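Local structure of thiosulfate sulfurtransferase TUM1 (Saccharomyces cerevisiae, 3UTN) at residues H93-K98 against A131-V136; M137-V142 against S172-S177; P71-S76 against N146-Y151; P49-W54 against V117-V122; F204-A209 against P232-L237. The protein accepts sulfur from the desulfurase NFS1 and passes it to UBA4 for 2-thiolation of the wobble uridine of tRNAs, and has thiosulfate sulfurtransferase activity. All blocks are in the same frame, centred on the assembly; numbering follows the deposited sequence.

Contact 1 of 5, residues H93-K98 against A131-V136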
# COMPACT_ATOMS: atom_id res chain seq x y z
N HIS A 93 -3.71 -3.10 10.36
CA HIS A 93 -2.89 -2.30 9.46
C HIS A 93 -3.26 -0.87 9.44
O HIS A 93 -3.29 -0.24 8.38
CB HIS A 93 -2.96 -2.87 8.06
CG HIS A 93 -2.55 -4.31 7.98
ND1 HIS A 93 -1.36 -4.74 8.41
CD2 HIS A 93 -3.24 -5.43 7.53
CE1 HIS A 93 -1.28 -6.07 8.24
NE2 HIS A 93 -2.43 -6.49 7.70
N MET A 94 -3.55 -0.33 10.62
CA MET A 94 -3.88 1.06 10.73
C MET A 94 -2.60 1.85 10.69
O MET A 94 -1.59 1.44 11.26
CB MET A 94 -4.67 1.35 12.00
CG MET A 94 -6.07 0.77 11.94
SD MET A 94 -6.90 1.18 10.39
CE MET A 94 -7.15 2.94 10.62
N PHE A 95 -2.66 2.97 10.00
CA PHE A 95 -1.51 3.80 9.80
C PHE A 95 -0.80 4.05 11.11
O PHE A 95 -1.46 4.33 12.12
CB PHE A 95 -1.91 5.11 9.17
CG PHE A 95 -0.79 5.79 8.48
CD1 PHE A 95 -0.41 5.38 7.22
CD2 PHE A 95 -0.10 6.81 9.10
CE1 PHE A 95 0.65 5.99 6.57
CE2 PHE A 95 0.96 7.42 8.47
CZ PHE A 95 1.34 7.01 7.21
N PRO A 96 0.53 3.93 11.12
CA PRO A 96 1.21 4.12 12.39
C PRO A 96 1.09 5.55 12.88
O PRO A 96 0.89 6.47 12.09
CB PRO A 96 2.67 3.80 12.07
CG PRO A 96 2.80 4.03 10.61
CD PRO A 96 1.48 3.59 10.04
N THR A 97 1.21 5.71 14.19
CA THR A 97 1.36 7.03 14.77
C THR A 97 2.72 7.55 14.34
O THR A 97 3.64 6.78 14.02
CB THR A 97 1.31 6.97 16.30
OG1 THR A 97 2.41 6.19 16.78
CG2 THR A 97 0.01 6.34 16.78
N LYS A 98 2.84 8.87 14.34
CA LYS A 98 4.10 9.54 14.08
C LYS A 98 5.23 8.90 14.88
O LYS A 98 6.30 8.61 14.33
CB LYS A 98 3.97 11.02 14.45
CG LYS A 98 5.13 11.89 14.01
CD LYS A 98 5.13 13.19 14.80
CE LYS A 98 6.20 14.14 14.29
NZ LYS A 98 7.54 13.50 14.28
N ALA A 131 5.55 2.04 1.06
CA ALA A 131 6.04 3.21 0.34
C ALA A 131 5.14 4.38 0.68
O ALA A 131 5.59 5.49 0.98
CB ALA A 131 6.05 2.96 -1.15
N TRP A 132 3.85 4.11 0.65
CA TRP A 132 2.87 5.11 0.93
C TRP A 132 2.98 5.60 2.34
O TRP A 132 2.96 6.79 2.57
CB TRP A 132 1.52 4.52 0.65
CG TRP A 132 0.38 5.35 1.10
CD1 TRP A 132 -0.15 6.48 0.48
CD2 TRP A 132 -0.45 5.12 2.26
NE1 TRP A 132 -1.22 6.94 1.18
CE2 TRP A 132 -1.45 6.17 2.26
CE3 TRP A 132 -0.45 4.18 3.28
CZ2 TRP A 132 -2.41 6.26 3.24
CZ3 TRP A 132 -1.42 4.28 4.26
CH2 TRP A 132 -2.37 5.30 4.25
N THR A 133 3.14 4.68 3.29
CA THR A 133 3.33 5.04 4.69
C THR A 133 4.54 5.95 4.86
O THR A 133 4.46 6.99 5.51
CB THR A 133 3.49 3.79 5.56
OG1 THR A 133 2.32 2.99 5.43
CG2 THR A 133 3.70 4.17 7.03
N LEU A 134 5.66 5.54 4.27
CA LEU A 134 6.86 6.35 4.27
C LEU A 134 6.57 7.72 3.70
O LEU A 134 6.91 8.73 4.30
CB LEU A 134 7.95 5.67 3.46
CG LEU A 134 8.42 4.35 4.06
CD1 LEU A 134 9.31 3.65 3.07
CD2 LEU A 134 9.14 4.58 5.38
N GLY A 135 5.94 7.74 2.53
CA GLY A 135 5.55 8.97 1.87
C GLY A 135 4.60 9.78 2.72
O GLY A 135 4.80 10.98 2.90
N VAL A 136 3.56 9.13 3.24
CA VAL A 136 2.57 9.84 4.04
C VAL A 136 3.25 10.45 5.25
O VAL A 136 2.95 11.57 5.63
CB VAL A 136 1.41 8.94 4.49
CG1 VAL A 136 0.53 9.65 5.51
CG2 VAL A 136 0.57 8.55 3.29
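F95 and W132 form an offset edge-to-face aromatic pair: the edge of the phenylalanine, led by CD1 and CE1, is directed at the face of the indole's six-membered ring. The centroids lie 5.0 Å apart with the planes at 78°, and F95 CD1 comes within 3.3 Å of W132 CZ3. With CG placed opposite the backbone N (chi1 -159°), F95 projects from its loop into the helix surface.

Aliphatic contacts gather at the far end of the same ring. F95 CZ reaches V136 CG1 at 3.2 Å, one helical turn beyond W132, while F95 CE1 lies 3.6 Å from T133 CG2. That methyl also packs against P96 CG at 3.7 Å. One aromatic side chain is thus received by three residues of a single helical face.

Polar groups are satisfied elsewhere. T133 OG1 bonds to R129 O of its own helix, W132 NE1 to E184, and F95 N to D307 of the catalytic rhodanese domain.

W132 also packs on V289 and K292 of helix 286-297, and its side chain is about 9 Å from that of the catalytic C282, which places the contact close to where the two domains meet. T97 N-caps helix 98-107, whose F101 touches both P96 and T133, and on another side of helix 127-136 A131 and L134 lie against V118 of strand 115-119.

Contact 2 of 5, residues M137-V142 against S172-S177. With DMS (dimethyl sulfoxide), chain B.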
# COMPACT_ATOMS: atom_id res chain seq x y z
N MET A 137 4.19 9.72 5.82
CA MET A 137 4.94 10.19 6.96
C MET A 137 6.01 11.19 6.55
O MET A 137 6.88 11.52 7.35
CB MET A 137 5.54 9.03 7.72
CG MET A 137 4.52 8.27 8.54
SD MET A 137 3.48 9.38 9.51
CE MET A 137 4.67 10.11 10.64
N GLY A 138 5.92 11.67 5.32
CA GLY A 138 6.71 12.79 4.87
C GLY A 138 8.14 12.45 4.56
O GLY A 138 8.99 13.33 4.48
N HIS A 139 8.43 11.17 4.38
CA HIS A 139 9.78 10.83 4.00
C HIS A 139 10.02 11.39 2.63
O HIS A 139 9.24 11.13 1.72
CB HIS A 139 10.07 9.35 4.05
CG HIS A 139 11.53 9.06 3.94
ND1 HIS A 139 12.33 9.08 5.00
CD2 HIS A 139 12.33 8.81 2.84
CE1 HIS A 139 13.58 8.81 4.61
NE2 HIS A 139 13.58 8.65 3.29
N PRO A 140 11.09 12.19 2.48
CA PRO A 140 11.29 13.00 1.29
C PRO A 140 11.38 12.15 0.03
O PRO A 140 10.72 12.44 -0.96
CB PRO A 140 12.63 13.69 1.56
CG PRO A 140 12.69 13.79 3.04
CD PRO A 140 12.09 12.50 3.52
N LYS A 141 12.18 11.09 0.08
CA LYS A 141 12.45 10.33 -1.11
C LYS A 141 12.08 8.89 -0.89
O LYS A 141 12.74 8.15 -0.16
CB LYS A 141 13.91 10.49 -1.54
CG LYS A 141 14.26 11.93 -1.90
CD LYS A 141 15.76 12.14 -2.02
CE LYS A 141 16.48 11.98 -0.69
NZ LYS A 141 16.04 12.94 0.36
N VAL A 142 10.98 8.51 -1.52
CA VAL A 142 10.47 7.19 -1.35
C VAL A 142 10.14 6.67 -2.72
O VAL A 142 9.45 7.31 -3.52
CB VAL A 142 9.21 7.14 -0.47
CG1 VAL A 142 8.79 5.69 -0.25
CG2 VAL A 142 9.46 7.82 0.86
N SER A 172 19.06 5.42 13.93
CA SER A 172 19.12 6.83 13.61
C SER A 172 18.13 7.53 14.51
O SER A 172 17.42 6.89 15.28
CB SER A 172 18.73 7.05 12.16
OG SER A 172 17.40 6.60 11.95
N HIS A 173 18.10 8.86 14.45
CA HIS A 173 17.07 9.63 15.10
C HIS A 173 16.20 10.22 14.04
O HIS A 173 16.35 11.39 13.67
CB HIS A 173 17.68 10.68 16.02
CG HIS A 173 18.47 10.10 17.16
ND1 HIS A 173 19.75 9.70 17.03
CD2 HIS A 173 18.12 9.85 18.49
CE1 HIS A 173 20.20 9.23 18.20
NE2 HIS A 173 19.20 9.32 19.10
N TYR A 174 15.29 9.41 13.52
CA TYR A 174 14.42 9.83 12.46
C TYR A 174 13.19 10.47 13.05
O TYR A 174 12.54 9.91 13.93
CB TYR A 174 14.01 8.63 11.63
CG TYR A 174 13.19 8.97 10.41
CD1 TYR A 174 13.77 8.96 9.15
CD2 TYR A 174 11.84 9.30 10.52
CE1 TYR A 174 13.03 9.25 8.03
CE2 TYR A 174 11.09 9.60 9.41
CZ TYR A 174 11.69 9.57 8.17
OH TYR A 174 10.96 9.86 7.05
N GLU A 175 12.87 11.64 12.54
CA GLU A 175 11.68 12.33 13.00
C GLU A 175 10.97 12.93 11.82
O GLU A 175 11.48 13.85 11.18
CB GLU A 175 12.05 13.39 14.03
CG GLU A 175 10.86 13.93 14.79
CD GLU A 175 11.27 14.80 15.96
OE1 GLU A 175 12.39 14.61 16.47
OE2 GLU A 175 10.46 15.67 16.35
N SER A 176 9.80 12.39 11.53
CA SER A 176 8.95 12.94 10.49
C SER A 176 8.66 14.40 10.82
O SER A 176 8.14 14.71 11.89
CB SER A 176 7.65 12.15 10.40
OG SER A 176 6.77 12.77 9.48
N SER A 177 9.03 15.28 9.90
CA SER A 177 8.83 16.72 10.09
C SER A 177 7.44 17.11 9.61
O SER A 177 6.87 18.11 10.05
CB SER A 177 9.89 17.50 9.34
OG SER A 177 9.83 17.23 7.95
S DMS B . 9.33 10.35 -4.28
O DMS B . 9.67 10.45 -2.84
C1 DMS B . 9.17 11.94 -4.90
C2 DMS B . 10.73 9.90 -5.12
O HOH W 1 9.46 11.76 7.40
O HOH W 2 9.63 14.44 7.54
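H139 meets Y174 along much of its length. Its CB already lies 3.2 Å from Y174 OH, and CG is 3.3 Å from the same oxygen. The first torsion, with CG opposite the backbone N (chi1 -168°), carries the imidazole to the tyrosine, where ND1 forms a hydrogen bond of 2.6 Å with Y174 OH. CE1 continues to Y174 CE1 at 3.5 Å, the two rings meeting rim to rim with planes only 13° apart, and NE2 at the far side bonds to D114 O. The chain enters this position through a Schellman motif that ends helix 127-136, with G138 as the C-prime residue. Just before it, M137 O accepts a very short bond from S176 OG and another from a water, which also bonds to Y174 OH. A phenylalanine in place of Y174 would probably leave H139 ND1 without this partner and the water without one of its ties. M137 CE lies 3.6 Å from S176 CB, while Y174 makes a cation-pi contact with K112.

Contact 3 of 5, residues P71-S76 against N146-Y151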
# COMPACT_ATOMS: atom_id res chain seq x y z
N PRO A 71 17.08 -13.50 -0.42
CA PRO A 71 17.82 -12.39 -0.98
C PRO A 71 17.03 -11.10 -0.89
O PRO A 71 15.81 -11.08 -1.07
CB PRO A 71 18.01 -12.81 -2.44
CG PRO A 71 18.00 -14.31 -2.39
CD PRO A 71 16.93 -14.61 -1.38
N ARG A 72 17.72 -10.04 -0.54
CA ARG A 72 17.09 -8.76 -0.47
C ARG A 72 17.84 -7.87 -1.41
O ARG A 72 18.92 -8.21 -1.87
CB ARG A 72 17.14 -8.21 0.96
CG ARG A 72 18.52 -7.82 1.43
CD ARG A 72 18.60 -7.80 2.96
NE ARG A 72 18.28 -9.12 3.47
CZ ARG A 72 19.15 -10.13 3.52
NH1 ARG A 72 20.40 -9.96 3.13
NH2 ARG A 72 18.75 -11.30 3.99
N ILE A 73 17.26 -6.72 -1.71
CA ILE A 73 18.02 -5.71 -2.41
C ILE A 73 19.09 -5.29 -1.42
O ILE A 73 18.79 -5.10 -0.24
CB ILE A 73 17.13 -4.53 -2.78
CG1 ILE A 73 15.94 -5.00 -3.61
CG2 ILE A 73 17.95 -3.49 -3.52
CD1 ILE A 73 15.09 -3.88 -4.16
N PRO A 74 20.35 -5.19 -1.88
CA PRO A 74 21.43 -4.82 -0.98
C PRO A 74 21.04 -3.64 -0.10
O PRO A 74 20.34 -2.74 -0.56
CB PRO A 74 22.54 -4.43 -1.94
CG PRO A 74 22.34 -5.35 -3.10
CD PRO A 74 20.84 -5.44 -3.24
N ASN A 75 21.49 -3.65 1.15
CA ASN A 75 21.34 -2.52 2.05
C ASN A 75 19.90 -2.31 2.47
O ASN A 75 19.54 -1.26 2.99
CB ASN A 75 21.89 -1.24 1.41
CG ASN A 75 23.25 -1.46 0.79
OD1 ASN A 75 24.10 -2.13 1.36
ND2 ASN A 75 23.46 -0.90 -0.39
N SER A 76 19.08 -3.33 2.24
CA SER A 76 17.67 -3.27 2.60
C SER A 76 17.49 -3.17 4.09
O SER A 76 18.26 -3.72 4.86
CB SER A 76 16.94 -4.52 2.14
OG SER A 76 16.70 -4.48 0.75
N ASN A 146 9.20 -1.35 -8.39
CA ASN A 146 8.17 -1.98 -9.16
C ASN A 146 8.72 -3.04 -10.11
O ASN A 146 9.00 -2.76 -11.26
CB ASN A 146 7.37 -0.95 -9.93
CG ASN A 146 6.18 -1.56 -10.60
OD1 ASN A 146 5.59 -2.50 -10.07
ND2 ASN A 146 5.83 -1.06 -11.78
N ASN A 147 8.89 -4.26 -9.62
CA ASN A 147 8.77 -4.58 -8.22
C ASN A 147 9.87 -5.57 -7.94
O ASN A 147 10.66 -5.87 -8.83
CB ASN A 147 7.40 -5.17 -7.89
CG ASN A 147 7.07 -6.39 -8.72
OD1 ASN A 147 7.92 -6.96 -9.40
ND2 ASN A 147 5.81 -6.80 -8.68
N PHE A 148 9.91 -6.07 -6.72
CA PHE A 148 10.95 -6.98 -6.35
C PHE A 148 10.87 -8.28 -7.13
O PHE A 148 11.90 -8.90 -7.38
CB PHE A 148 10.89 -7.26 -4.86
CG PHE A 148 12.11 -7.92 -4.33
CD1 PHE A 148 13.38 -7.49 -4.72
CD2 PHE A 148 12.00 -8.96 -3.42
CE1 PHE A 148 14.51 -8.10 -4.21
CE2 PHE A 148 13.13 -9.56 -2.90
CZ PHE A 148 14.38 -9.13 -3.29
N ASN A 149 9.66 -8.69 -7.51
CA ASN A 149 9.48 -9.87 -8.35
C ASN A 149 10.30 -9.74 -9.61
O ASN A 149 11.07 -10.63 -9.96
CB ASN A 149 8.02 -10.06 -8.72
CG ASN A 149 7.19 -10.59 -7.57
OD1 ASN A 149 7.72 -10.98 -6.53
ND2 ASN A 149 5.88 -10.61 -7.76
N GLN A 150 10.13 -8.61 -10.29
CA GLN A 150 10.81 -8.38 -11.55
C GLN A 150 12.27 -8.17 -11.29
O GLN A 150 13.11 -8.67 -12.02
CB GLN A 150 10.21 -7.18 -12.26
CG GLN A 150 8.84 -7.49 -12.84
CD GLN A 150 8.90 -8.60 -13.86
OE1 GLN A 150 8.86 -8.35 -15.05
NE2 GLN A 150 9.00 -9.85 -13.39
N TYR A 151 12.55 -7.45 -10.22
CA TYR A 151 13.89 -7.25 -9.75
C TYR A 151 14.62 -8.58 -9.63
O TYR A 151 15.74 -8.73 -10.13
CB TYR A 151 13.83 -6.57 -8.39
CG TYR A 151 15.15 -6.10 -7.89
CD1 TYR A 151 15.56 -4.79 -8.11
CD2 TYR A 151 15.99 -6.95 -7.20
CE1 TYR A 151 16.78 -4.34 -7.65
CE2 TYR A 151 17.22 -6.53 -6.75
CZ TYR A 151 17.60 -5.22 -6.97
OH TYR A 151 18.81 -4.79 -6.51
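I73 fills the corner between F148 and Y151, and here the packing is close. Its CG1 sits over one face of the Y151 ring, 3.9 Å from the centroid and 20° off the normal, a CH-pi contact; the same carbon lies 3.5 Å from F148 CE1, the two side chains running alongside one another with opposite headings. With CG1 beside the backbone N (chi1 -56°), CG2 stands opposite that N and reaches the phenol, 3.4 Å from Y151 OH. That hydroxyl bonds to P157 O. I73 also touches F35, P49 and L145.

Towards the partly exposed prolines the fit is looser. P74 CD stays 3.9 Å from Y151 OH, R72 CA is as far from F148 CZ, and the P71 ring keeps farther off still. The exception is backbone: P71 O lies in the plane of the F148 ring, at its edge, 3.3 Å from CZ, and accepts a hydrogen bond from R121 NH1. The R72 guanidinium pairs with D159 and also bonds to S161 O.

Short-range bonds shape both partners. I73 to S76 is a type II beta turn ahead of strand 77-78; N147, preceded by a cis peptide, N-caps helix 148-153, its OD1 accepting from Q150 N at 2.9 Å. The contact thus joins two connections of a parallel alpha/beta rhodanese domain, the loop before an edge strand and the helix start after strand 141-145.

Contact 4 of 5, residues P49-W54 against V117-V122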
# COMPACT_ATOMS: atom_id res chain seq x y z
N PRO A 49 16.89 0.37 0.34
CA PRO A 49 15.78 -0.43 -0.09
C PRO A 49 15.05 -0.84 1.16
O PRO A 49 15.66 -1.01 2.22
CB PRO A 49 16.43 -1.63 -0.75
CG PRO A 49 17.79 -1.16 -1.13
CD PRO A 49 18.17 -0.27 0.01
N VAL A 50 13.74 -0.93 1.06
CA VAL A 50 12.94 -1.20 2.21
C VAL A 50 12.12 -2.38 1.82
O VAL A 50 11.24 -2.29 0.98
CB VAL A 50 12.05 -0.00 2.56
CG1 VAL A 50 11.19 -0.33 3.77
CG2 VAL A 50 12.91 1.22 2.84
N ASP A 51 12.44 -3.51 2.41
CA ASP A 51 11.65 -4.69 2.24
C ASP A 51 10.46 -4.55 3.18
O ASP A 51 10.59 -4.58 4.40
CB ASP A 51 12.47 -5.92 2.57
CG ASP A 51 11.70 -7.20 2.37
OD1 ASP A 51 10.54 -7.14 1.94
OD2 ASP A 51 12.28 -8.27 2.64
N ALA A 52 9.29 -4.38 2.58
CA ALA A 52 8.06 -4.22 3.33
C ALA A 52 7.26 -5.48 3.22
O ALA A 52 6.05 -5.49 3.44
CB ALA A 52 7.28 -3.04 2.79
N THR A 53 7.95 -6.57 2.89
CA THR A 53 7.29 -7.83 2.68
C THR A 53 6.42 -8.12 3.87
O THR A 53 6.82 -8.02 5.02
CB THR A 53 8.27 -8.97 2.45
OG1 THR A 53 8.96 -8.73 1.23
CG2 THR A 53 7.53 -10.28 2.34
N TRP A 54 5.18 -8.44 3.55
CA TRP A 54 4.24 -8.82 4.54
C TRP A 54 3.40 -9.83 3.84
O TRP A 54 3.05 -9.66 2.68
CB TRP A 54 3.43 -7.61 4.96
CG TRP A 54 2.36 -7.96 5.93
CD1 TRP A 54 2.44 -7.96 7.32
CD2 TRP A 54 1.01 -8.40 5.62
NE1 TRP A 54 1.25 -8.36 7.87
CE2 TRP A 54 0.35 -8.64 6.90
CE3 TRP A 54 0.30 -8.62 4.44
CZ2 TRP A 54 -0.96 -9.07 6.98
CZ3 TRP A 54 -1.02 -9.05 4.54
CH2 TRP A 54 -1.64 -9.27 5.78
N VAL A 117 13.62 2.78 -1.01
CA VAL A 117 13.08 2.09 -2.14
C VAL A 117 12.37 0.88 -1.60
O VAL A 117 12.98 -0.09 -1.18
CB VAL A 117 14.14 1.73 -3.18
CG1 VAL A 117 13.47 0.98 -4.32
CG2 VAL A 117 14.81 3.01 -3.69
N VAL A 118 11.06 0.96 -1.60
CA VAL A 118 10.27 -0.02 -0.95
C VAL A 118 9.99 -1.13 -1.92
O VAL A 118 9.74 -0.90 -3.09
CB VAL A 118 8.95 0.56 -0.46
CG1 VAL A 118 8.18 -0.50 0.29
CG2 VAL A 118 9.23 1.75 0.43
N TYR A 119 10.05 -2.34 -1.41
CA TYR A 119 9.65 -3.46 -2.20
C TYR A 119 9.09 -4.47 -1.25
O TYR A 119 9.16 -4.30 -0.04
CB TYR A 119 10.85 -4.02 -2.96
CG TYR A 119 11.96 -4.55 -2.09
CD1 TYR A 119 12.89 -3.69 -1.50
CD2 TYR A 119 12.08 -5.91 -1.85
CE1 TYR A 119 13.91 -4.19 -0.71
CE2 TYR A 119 13.10 -6.41 -1.08
CZ TYR A 119 14.01 -5.55 -0.52
OH TYR A 119 15.01 -6.07 0.25
N ASP A 120 8.51 -5.50 -1.81
CA ASP A 120 8.12 -6.63 -1.01
C ASP A 120 8.34 -7.85 -1.86
O ASP A 120 8.56 -7.74 -3.06
CB ASP A 120 6.68 -6.47 -0.51
CG ASP A 120 5.68 -6.41 -1.63
OD1 ASP A 120 5.92 -6.97 -2.72
OD2 ASP A 120 4.61 -5.81 -1.41
N ARG A 121 8.27 -9.02 -1.24
CA ARG A 121 8.56 -10.24 -1.95
C ARG A 121 7.36 -10.75 -2.70
O ARG A 121 7.48 -11.63 -3.54
CB ARG A 121 9.06 -11.30 -0.99
CG ARG A 121 10.36 -10.87 -0.36
CD ARG A 121 10.84 -11.86 0.67
NE ARG A 121 12.06 -11.35 1.26
CZ ARG A 121 13.25 -11.39 0.67
NH1 ARG A 121 13.38 -11.94 -0.52
NH2 ARG A 121 14.31 -10.88 1.29
N VAL A 122 6.19 -10.20 -2.40
CA VAL A 122 4.97 -10.68 -3.01
C VAL A 122 4.80 -10.06 -4.38
O VAL A 122 4.54 -10.75 -5.36
CB VAL A 122 3.75 -10.40 -2.13
CG1 VAL A 122 2.46 -10.82 -2.82
CG2 VAL A 122 3.90 -11.13 -0.81
O HOH W 3 10.87 -10.28 3.41
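D51 lies across the Y119 ring, its CA over one face at 3.8 Å from the centroid and its carboxylate only 16° from the ring plane. Y119 can offer that face because CG stands between the backbone N and the carbonyl carbon (chi1 62°), folding the ring over the neighbouring strand; P49 CB meets the ring edge. Y119 OH is bonded beyond the contact to S76 OG and I73 N. R121 instead crosses D51 at about a right angle, its guanidinium turned 73° from the carboxylate. D51 OD2 and R121 NE form a long salt bridge of 3.4 Å, a water bonds to both atoms, and R121 NH1 bonds to P71 O. T53 OG1 accepts from R121 N at 2.6 Å. V50 and V118 share the other face, and A52, just past the strand, adds CB 3.7 Å from V118 CG1. Between the two faces runs the parallel ladder: V50 N to V117 O, Y119 N to V50 O, and A52 N to Y119 O. D51 OD1 also receives T53 N at 2.8 Å, an Asx turn, and a very short bond from T53 OG1. Donors thus reach both oxygens of this buried carboxylate, which is likely to stay ionised beside R121.

Contact 5 of 5, residues F204-A209 against P232-L237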
# COMPACT_ATOMS: atom_id res chain seq x y z
N PHE A 204 -16.83 10.98 -4.59
CA PHE A 204 -15.60 10.21 -4.75
C PHE A 204 -15.75 9.01 -5.65
O PHE A 204 -16.81 8.40 -5.73
CB PHE A 204 -15.07 9.72 -3.40
CG PHE A 204 -14.69 10.82 -2.47
CD1 PHE A 204 -15.62 11.35 -1.58
CD2 PHE A 204 -13.41 11.34 -2.48
CE1 PHE A 204 -15.27 12.38 -0.73
CE2 PHE A 204 -13.05 12.37 -1.63
CZ PHE A 204 -13.98 12.89 -0.75
N ASN A 205 -14.66 8.68 -6.31
CA ASN A 205 -14.45 7.34 -6.79
C ASN A 205 -14.00 6.60 -5.56
O ASN A 205 -12.97 6.92 -4.97
CB ASN A 205 -13.36 7.32 -7.83
CG ASN A 205 -13.61 8.34 -8.92
OD1 ASN A 205 -14.62 8.28 -9.60
ND2 ASN A 205 -12.70 9.29 -9.06
N ALA A 206 -14.80 5.65 -5.12
CA ALA A 206 -14.45 4.94 -3.92
C ALA A 206 -14.24 3.51 -4.33
O ALA A 206 -15.16 2.82 -4.74
CB ALA A 206 -15.52 5.08 -2.86
N PHE A 207 -12.99 3.08 -4.26
CA PHE A 207 -12.65 1.76 -4.70
C PHE A 207 -12.23 0.90 -3.56
O PHE A 207 -11.53 1.33 -2.65
CB PHE A 207 -11.55 1.79 -5.75
CG PHE A 207 -11.94 2.52 -6.97
CD1 PHE A 207 -12.86 1.98 -7.86
CD2 PHE A 207 -11.41 3.77 -7.23
CE1 PHE A 207 -13.24 2.67 -9.00
CE2 PHE A 207 -11.77 4.46 -8.37
CZ PHE A 207 -12.69 3.91 -9.25
N ASP A 208 -12.67 -0.33 -3.64
CA ASP A 208 -12.33 -1.29 -2.65
C ASP A 208 -11.42 -2.30 -3.32
O ASP A 208 -11.78 -2.89 -4.33
CB ASP A 208 -13.60 -1.94 -2.12
CG ASP A 208 -13.36 -2.66 -0.85
OD1 ASP A 208 -12.45 -3.50 -0.83
OD2 ASP A 208 -14.08 -2.38 0.13
N ALA A 209 -10.23 -2.45 -2.76
CA ALA A 209 -9.20 -3.29 -3.36
C ALA A 209 -9.41 -4.77 -3.07
O ALA A 209 -8.66 -5.60 -3.58
CB ALA A 209 -7.83 -2.86 -2.90
N PRO A 232 -21.29 1.15 0.98
CA PRO A 232 -22.15 1.73 -0.03
C PRO A 232 -21.45 2.91 -0.68
O PRO A 232 -20.87 3.75 0.02
CB PRO A 232 -23.36 2.18 0.78
CG PRO A 232 -23.41 1.21 1.91
CD PRO A 232 -21.96 1.06 2.29
N GLY A 233 -21.46 2.93 -2.00
CA GLY A 233 -20.84 4.01 -2.74
C GLY A 233 -19.45 3.64 -3.23
O GLY A 233 -18.89 4.33 -4.07
N THR A 234 -18.90 2.55 -2.71
CA THR A 234 -17.63 2.07 -3.19
C THR A 234 -17.84 1.17 -4.38
O THR A 234 -18.95 0.74 -4.68
CB THR A 234 -16.82 1.31 -2.12
OG1 THR A 234 -17.58 0.18 -1.67
CG2 THR A 234 -16.48 2.21 -0.94
N GLN A 235 -16.74 0.87 -5.05
CA GLN A 235 -16.77 0.03 -6.22
C GLN A 235 -15.66 -0.96 -6.07
O GLN A 235 -14.64 -0.66 -5.43
CB GLN A 235 -16.54 0.87 -7.45
CG GLN A 235 -17.54 1.98 -7.65
CD GLN A 235 -17.13 2.85 -8.80
OE1 GLN A 235 -17.28 2.47 -9.94
NE2 GLN A 235 -16.58 4.02 -8.50
N PRO A 236 -15.84 -2.16 -6.63
CA PRO A 236 -14.78 -3.13 -6.50
C PRO A 236 -13.65 -2.79 -7.45
O PRO A 236 -13.86 -2.63 -8.66
CB PRO A 236 -15.45 -4.43 -6.90
CG PRO A 236 -16.48 -4.02 -7.89
CD PRO A 236 -16.94 -2.66 -7.47
N LEU A 237 -12.46 -2.64 -6.91
CA LEU A 237 -11.28 -2.56 -7.74
C LEU A 237 -10.26 -3.48 -7.10
O LEU A 237 -9.33 -3.02 -6.45
CB LEU A 237 -10.79 -1.12 -7.84
CG LEU A 237 -9.86 -0.80 -9.01
CD1 LEU A 237 -10.45 -1.23 -10.34
CD2 LEU A 237 -9.58 0.69 -9.02
O HOH W 4 -16.84 6.74 -9.62
O HOH W 5 -17.26 4.97 -6.04
O HOH W 6 -16.21 -1.07 0.21
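The beta-alpha-beta unit of strand 205-208, helix 212-216 and strand 234-236 brings F207 beside Q235 and L237 in the catalytic rhodanese domain. The strands run parallel: Q235 N donates to A206 O, D208 N to Q235 O at 2.7 Å, and L237 N to D208 O. L237 CD2 lies over one face of the F207 ring, 3.8 Å from its centroid, a CH-pi contact. The extended Q235 chain follows the F207 side chain, its amide turned 32° from the ring, NE2 3.6 Å from F207 CE1 and OE1 accepting from T271 N. An alanine in place of F207 removes the ring under L237 CD2, and a gap would probably open towards I291 and L295 of helix 286-297. The A209 side chain is about 4 Å from that of C282, the persulfide-forming cysteine. One water bonds to A206 N, Q235 NE2 and probably G233 O; another donates to D208 OD2, salt-bridged to R210, and at 2.6 Å to T234 OG1, which also bonds to I231 O.

How the contacts relate
All five contacts join mainly buried residues, but contacts 2, 3 and 5 lie farther from the chain's centre (16 to 17 Å) than contacts 1 and 4 (9 and 11 Å). Contacts 4 and 5 are parallel strand pairings, one in each rhodanese domain; in sheets of the same strand order, 1-5-4-2-3, contact 4 pairs the second and fourth strands and contact 5 the second and third. Contacts 1 and 3 are apolar, contact 2 is carried by hydroxyls and water, and contact 4 adds a buried salt bridge to its ladder. Helix 127-136 links contacts 1 and 2, which also meet where K98 NZ approaches S176 O at 2.7 Å. Contact 3 touches contact 4, whereas contact 5 stands apart.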